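Local coordinates for rhizavidin (Rhizobium etli, PDB 3EW2), which binds biotin as a member of the avidin family, enclosing the vitamin in a deep pocket lined with aromatic and polar side chains, at the biotin site. Sequence-based numbering; all coordinates share one arbitrary frame.

The biotin site. Residues 21, 25, 41, 43, 45, 48-50, 72, 79, 81, 83, 85, 102, 104, 119. With BTN (biotin), chain B.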
ATOM      1  N   ASN A  21     -15.246  -0.069   8.244  1.00 35.54           N
ATOM      2  CA  ASN A  21     -14.483  -0.933   9.174  1.00 36.08           C
ATOM      3  C   ASN A  21     -14.970  -0.729  10.622  1.00 37.02           C
ATOM      4  O   ASN A  21     -15.789   0.199  10.912  1.00 36.55           O
ATOM      5  CB  ASN A  21     -12.937  -0.717   9.061  1.00 34.81           C
ATOM      6  CG  ASN A  21     -12.531   0.657   9.519  1.00 34.27           C
ATOM      7  OD1 ASN A  21     -13.289   1.281  10.259  1.00 31.02           O
ATOM      8  ND2 ASN A  21     -11.357   1.154   9.087  1.00 30.72           N
ATOM      9  N   SER A  25     -14.767   4.015   9.945  1.00 35.04           N
ATOM     10  CA  SER A  25     -14.139   4.579   8.744  1.00 34.03           C
ATOM     11  C   SER A  25     -14.763   3.975   7.494  1.00 32.96           C
ATOM     12  O   SER A  25     -15.143   2.806   7.499  1.00 33.54           O
ATOM     13  CB  SER A  25     -12.613   4.352   8.719  1.00 33.46           C
ATOM     14  OG  SER A  25     -11.948   5.142   9.699  1.00 32.80           O
ATOM     15  N   TYR A  41     -11.126   7.541   0.801  1.00 28.54           N
ATOM     16  CA  TYR A  41     -11.205   6.928   2.137  1.00 27.56           C
ATOM     17  C   TYR A  41     -11.603   8.028   3.100  1.00 27.49           C
ATOM     18  O   TYR A  41     -11.037   9.118   3.076  1.00 28.56           O
ATOM     19  CB  TYR A  41      -9.814   6.343   2.559  1.00 26.36           C
ATOM     20  CG  TYR A  41      -9.854   5.387   3.745  1.00 27.00           C
ATOM     21  CD1 TYR A  41      -9.947   3.999   3.528  1.00 28.03           C
ATOM     22  CD2 TYR A  41      -9.809   5.838   5.067  1.00 25.35           C
ATOM     23  CE1 TYR A  41     -10.000   3.115   4.579  1.00 25.47           C
ATOM     24  CE2 TYR A  41      -9.838   4.920   6.133  1.00 25.71           C
ATOM     25  CZ  TYR A  41      -9.962   3.561   5.846  1.00 26.20           C
ATOM     26  OH  TYR A  41     -10.008   2.592   6.815  1.00 27.51           O
ATOM     27  N   ASN A  43     -11.750   8.883   7.028  1.00 29.40           N
ATOM     28  CA  ASN A  43     -11.265   8.352   8.303  1.00 29.92           C
ATOM     29  C   ASN A  43     -12.148   8.792   9.480  1.00 30.28           C
ATOM     30  O   ASN A  43     -12.300   9.997   9.713  1.00 31.06           O
ATOM     31  CB  ASN A  43      -9.798   8.776   8.583  1.00 27.60           C
ATOM     32  CG  ASN A  43      -9.312   8.289   9.936  1.00 28.79           C
ATOM     33  OD1 ASN A  43      -9.532   7.120  10.306  1.00 29.86           O
ATOM     34  ND2 ASN A  43      -8.654   9.176  10.694  1.00 24.33           N
ATOM     35  N   ALA A  45     -11.605   7.021  12.770  1.00 32.71           N
ATOM     36  CA  ALA A  45     -11.051   6.289  13.936  1.00 32.71           C
ATOM     37  C   ALA A  45     -10.703   7.261  15.025  1.00 32.93           C
ATOM     38  O   ALA A  45     -10.017   8.260  14.758  1.00 31.92           O
ATOM     39  CB  ALA A  45      -9.847   5.458  13.553  1.00 32.53           C
ATOM     40  N   THR A  48      -7.265   9.760  15.977  1.00 35.02           N
ATOM     41  CA  THR A  48      -6.343   9.980  14.820  1.00 33.24           C
ATOM     42  C   THR A  48      -6.538  11.335  14.145  1.00 33.78           C
ATOM     43  O   THR A  48      -7.563  12.017  14.363  1.00 33.78           O
ATOM     44  CB  THR A  48      -6.548   8.912  13.745  1.00 32.67           C
ATOM     45  OG1 THR A  48      -7.918   8.975  13.314  1.00 31.89           O
ATOM     46  CG2 THR A  48      -6.270   7.495  14.313  1.00 30.81           C
ATOM     47  N   GLY A  49      -5.595  11.723  13.279  1.00 33.57           N
ATOM     48  CA  GLY A  49      -5.724  13.011  12.584  1.00 32.26           C
ATOM     49  C   GLY A  49      -6.556  12.711  11.363  1.00 31.86           C
ATOM     50  O   GLY A  49      -6.949  11.555  11.153  1.00 30.94           O
ATOM     51  N   CYS A  50      -6.838  13.746  10.564  1.00 32.45           N
ATOM     52  CA  CYS A  50      -7.454  13.568   9.233  1.00 33.71           C
ATOM     53  C   CYS A  50      -8.790  12.817   9.242  1.00 34.48           C
ATOM     54  O   CYS A  50      -8.976  11.850   8.484  1.00 34.50           O
ATOM     55  CB  CYS A  50      -6.451  12.874   8.303  1.00 33.42           C
ATOM     56  SG  CYS A  50      -5.059  13.978   7.939  1.00 32.16           S
ATOM     57  N   TRP A  72      -2.125  10.761   3.678  1.00 31.83           N
ATOM     58  CA  TRP A  72      -3.052  11.605   4.441  1.00 32.20           C
ATOM     59  C   TRP A  72      -2.729  13.052   4.203  1.00 33.89           C
ATOM     60  O   TRP A  72      -2.271  13.787   5.079  1.00 34.65           O
ATOM     61  CB  TRP A  72      -3.040  11.270   5.925  1.00 30.58           C
ATOM     62  CG  TRP A  72      -3.318   9.831   6.157  1.00 30.48           C
ATOM     63  CD1 TRP A  72      -2.406   8.877   6.422  1.00 29.30           C
ATOM     64  CD2 TRP A  72      -4.596   9.161   6.054  1.00 29.50           C
ATOM     65  NE1 TRP A  72      -3.024   7.660   6.544  1.00 30.00           N
ATOM     66  CE2 TRP A  72      -4.367   7.800   6.306  1.00 28.72           C
ATOM     67  CE3 TRP A  72      -5.907   9.589   5.780  1.00 30.02           C
ATOM     68  CZ2 TRP A  72      -5.404   6.836   6.307  1.00 27.87           C
ATOM     69  CZ3 TRP A  72      -6.955   8.632   5.816  1.00 29.35           C
ATOM     70  CH2 TRP A  72      -6.683   7.272   6.071  1.00 28.79           C
ATOM     71  N   CYS A  79      -1.736  15.314   7.379  1.00 37.32           N
ATOM     72  CA  CYS A  79      -1.323  14.641   8.606  1.00 37.01           C
ATOM     73  C   CYS A  79       0.143  14.165   8.537  1.00 36.37           C
ATOM     74  O   CYS A  79       0.660  13.638   9.504  1.00 35.58           O
ATOM     75  CB  CYS A  79      -2.216  13.421   8.872  1.00 37.60           C
ATOM     76  SG  CYS A  79      -3.818  13.759   9.591  1.00 38.99           S
ATOM     77  N   SER A  81       1.971  11.742   6.589  1.00 32.37           N
ATOM     78  CA  SER A  81       1.437  10.486   7.074  1.00 32.94           C
ATOM     79  C   SER A  81       1.064   9.655   5.853  1.00 31.56           C
ATOM     80  O   SER A  81       0.643  10.224   4.844  1.00 30.70           O
ATOM     81  CB  SER A  81       0.125  10.915   7.794  1.00 34.40           C
ATOM     82  OG  SER A  81      -0.477   9.953   8.588  1.00 37.17           O
ATOM     83  N   THR A  83      -0.742   5.418   4.920  1.00 29.25           N
ATOM     84  CA  THR A  83      -1.122   4.104   5.438  1.00 27.42           C
ATOM     85  C   THR A  83      -1.303   3.105   4.277  1.00 27.41           C
ATOM     86  O   THR A  83      -1.839   3.466   3.242  1.00 27.93           O
ATOM     87  CB  THR A  83      -2.468   4.173   6.230  1.00 28.14           C
ATOM     88  OG1 THR A  83      -2.373   5.126   7.296  1.00 26.31           O
ATOM     89  CG2 THR A  83      -2.841   2.794   6.813  1.00 25.45           C
ATOM     90  N   TRP A  85      -2.791  -0.943   3.489  1.00 26.35           N
ATOM     91  CA  TRP A  85      -3.621  -2.015   4.003  1.00 27.74           C
ATOM     92  C   TRP A  85      -3.387  -3.192   3.085  1.00 28.07           C
ATOM     93  O   TRP A  85      -3.288  -2.998   1.884  1.00 29.13           O
ATOM     94  CB  TRP A  85      -5.144  -1.680   3.855  1.00 26.62           C
ATOM     95  CG  TRP A  85      -5.750  -0.720   4.827  1.00 26.93           C
ATOM     96  CD1 TRP A  85      -6.451  -1.042   5.929  1.00 26.73           C
ATOM     97  CD2 TRP A  85      -5.706   0.726   4.786  1.00 26.22           C
ATOM     98  NE1 TRP A  85      -6.866   0.087   6.589  1.00 24.88           N
ATOM     99  CE2 TRP A  85      -6.435   1.189   5.905  1.00 25.98           C
ATOM    100  CE3 TRP A  85      -5.140   1.663   3.902  1.00 24.80           C
ATOM    101  CZ2 TRP A  85      -6.611   2.542   6.186  1.00 24.96           C
ATOM    102  CZ3 TRP A  85      -5.313   3.012   4.163  1.00 27.01           C
ATOM    103  CH2 TRP A  85      -6.064   3.442   5.300  1.00 28.45           C
ATOM    104  N   TRP A 102      -2.544  -3.322   8.560  1.00 28.53           N
ATOM    105  CA  TRP A 102      -2.162  -2.038   8.063  1.00 29.68           C
ATOM    106  C   TRP A 102      -0.957  -1.510   8.792  1.00 29.28           C
ATOM    107  O   TRP A 102      -0.670  -1.912   9.897  1.00 29.70           O
ATOM    108  CB  TRP A 102      -3.329  -1.002   8.052  1.00 30.27           C
ATOM    109  CG  TRP A 102      -4.054  -0.784   9.358  1.00 31.64           C
ATOM    110  CD1 TRP A 102      -5.273  -1.306   9.729  1.00 31.90           C
ATOM    111  CD2 TRP A 102      -3.612   0.023  10.453  1.00 32.22           C
ATOM    112  NE1 TRP A 102      -5.609  -0.869  10.985  1.00 32.50           N
ATOM    113  CE2 TRP A 102      -4.608  -0.047  11.450  1.00 32.72           C
ATOM    114  CE3 TRP A 102      -2.471   0.813  10.682  1.00 31.08           C
ATOM    115  CZ2 TRP A 102      -4.486   0.630  12.671  1.00 32.96           C
ATOM    116  CZ3 TRP A 102      -2.350   1.489  11.873  1.00 31.39           C
ATOM    117  CH2 TRP A 102      -3.352   1.385  12.870  1.00 33.19           C
ATOM    118  N   LEU A 104       0.936   2.368   9.388  1.00 30.17           N
ATOM    119  CA  LEU A 104       0.760   3.777   9.277  1.00 30.82           C
ATOM    120  C   LEU A 104       2.119   4.361   9.571  1.00 30.72           C
ATOM    121  O   LEU A 104       2.649   4.191  10.659  1.00 29.84           O
ATOM    122  CB  LEU A 104      -0.278   4.266  10.304  1.00 30.38           C
ATOM    123  CG  LEU A 104      -0.154   5.760  10.693  1.00 31.56           C
ATOM    124  CD1 LEU A 104      -0.312   6.675   9.481  1.00 30.63           C
ATOM    125  CD2 LEU A 104      -1.196   6.115  11.743  1.00 31.32           C
ATOM    126  N   ASP A 119      -7.807  -3.895  10.526  1.00 36.27           N
ATOM    127  CA  ASP A 119      -9.145  -3.375  10.172  1.00 34.03           C
ATOM    128  C   ASP A 119      -9.877  -4.506   9.493  1.00 34.97           C
ATOM    129  O   ASP A 119      -9.343  -5.189   8.584  1.00 33.69           O
ATOM    130  CB  ASP A 119      -9.062  -2.252   9.165  1.00 32.73           C
ATOM    131  CG  ASP A 119      -8.701  -0.876   9.785  1.00 31.53           C
ATOM    132  OD1 ASP A 119      -8.678  -0.717  10.994  1.00 32.22           O
ATOM    133  OD2 ASP A 119      -8.452   0.077   9.038  1.00 24.54           O
TER
HETATM  134  C11 BTN B 400      -3.070  10.023  10.810  1.00 38.05           C
HETATM  135  O11 BTN B 400      -3.498  10.152  11.977  1.00 37.14           O
HETATM  136  O12 BTN B 400      -1.839  10.101  10.604  1.00 38.99           O
HETATM  137  C10 BTN B 400      -4.024   9.777   9.666  1.00 34.41           C
HETATM  138  C9  BTN B 400      -5.168   8.889  10.141  1.00 32.36           C
HETATM  139  C8  BTN B 400      -4.858   7.418   9.886  1.00 28.00           C
HETATM  140  C7  BTN B 400      -6.041   6.537  10.272  1.00 29.98           C
HETATM  141  C2  BTN B 400      -5.582   5.119  10.590  1.00 30.72           C
HETATM  142  S1  BTN B 400      -4.929   4.423   9.220  1.00 32.91           S
HETATM  143  C6  BTN B 400      -5.382   2.762   9.781  1.00 31.34           C
HETATM  144  C5  BTN B 400      -6.584   2.831  10.706  1.00 31.83           C
HETATM  145  N1  BTN B 400      -7.798   2.597   9.946  1.00 27.17           N
HETATM  146  C3  BTN B 400      -8.554   3.684   9.877  1.00 31.05           C
HETATM  147  O3  BTN B 400      -9.785   3.766   9.195  1.00 31.20           O
HETATM  148  N2  BTN B 400      -7.989   4.685  10.539  1.00 28.78           N
HETATM  149  C4  BTN B 400      -6.733   4.284  11.146  1.00 27.50           C
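Three indoles and a phenol frame the biotin. Trp102 presents one face to the thiophane ring, with BTN C6 over its centre, 3.4 Å from the centroid of the six-membered ring; its CG sits in the crowded position between backbone N and carbonyl carbon (chi1 54°), a turn that lays the flat indole against the thiophane. The face of Trp72 lies along the valeryl chain, C10 over the five-membered ring and C8 over the six-membered one, while its edge N-H donates in plane to Thr83 OG1, fixing the indole's rotation; that same hydroxyl OG1 lies 3.3 Å from BTN S1. Trp85 is packed between Thr83 CG2 and Trp102 CB on one face and Tyr41 on the other, with Asp119 CG and Trp72 CH2 at its edge, in plane.

The Tyr41 ring meets the ureido oxygen O3 at its edge, and its phenol OH donates to BTN O3 at 2.7 Å. Ser25 OG and Asn21 ND2 donate too, the latter in its amide plane, so three donors grip O3 and would be expected to polarise the ureido group. Its N-H groups need acceptors: N1 donates almost straight (171°) to the syn lone pair of Asp119 OD2, 2.8 Å away, and Trp85 NE1 reaches that oxygen from above the carboxylate plane.

Asn43, its CG anti to the backbone N (chi1 177°), serves both ways: OD1 accepts from BTN N2 at 2.9 Å, the donor lying above the carbonyl plane, and ND2 donates to Thr48 OG1 at 2.7 Å. An alanine here, lacking both OD1 and ND2, would probably weaken the hold on the ureido N2 and loosen the segment around Thr48. At the far end, a backbone N-H, Gly49 N, serves the carboxylate O11 (2.9 Å), and the short hydroxyl arm of Ser81 on strand 81-92 donates through OG to O12, beside the Cys50–Cys79 disulfide.

The site occupies the interior of the avidin-type beta-barrel: strands 65-73, 81-92, 95-107 and 112-124 supply the tryptophans and Asp119, while the loop following strand 36-42 brings Asn43, Ala45, Thr48 and Gly49 alongside the ligand.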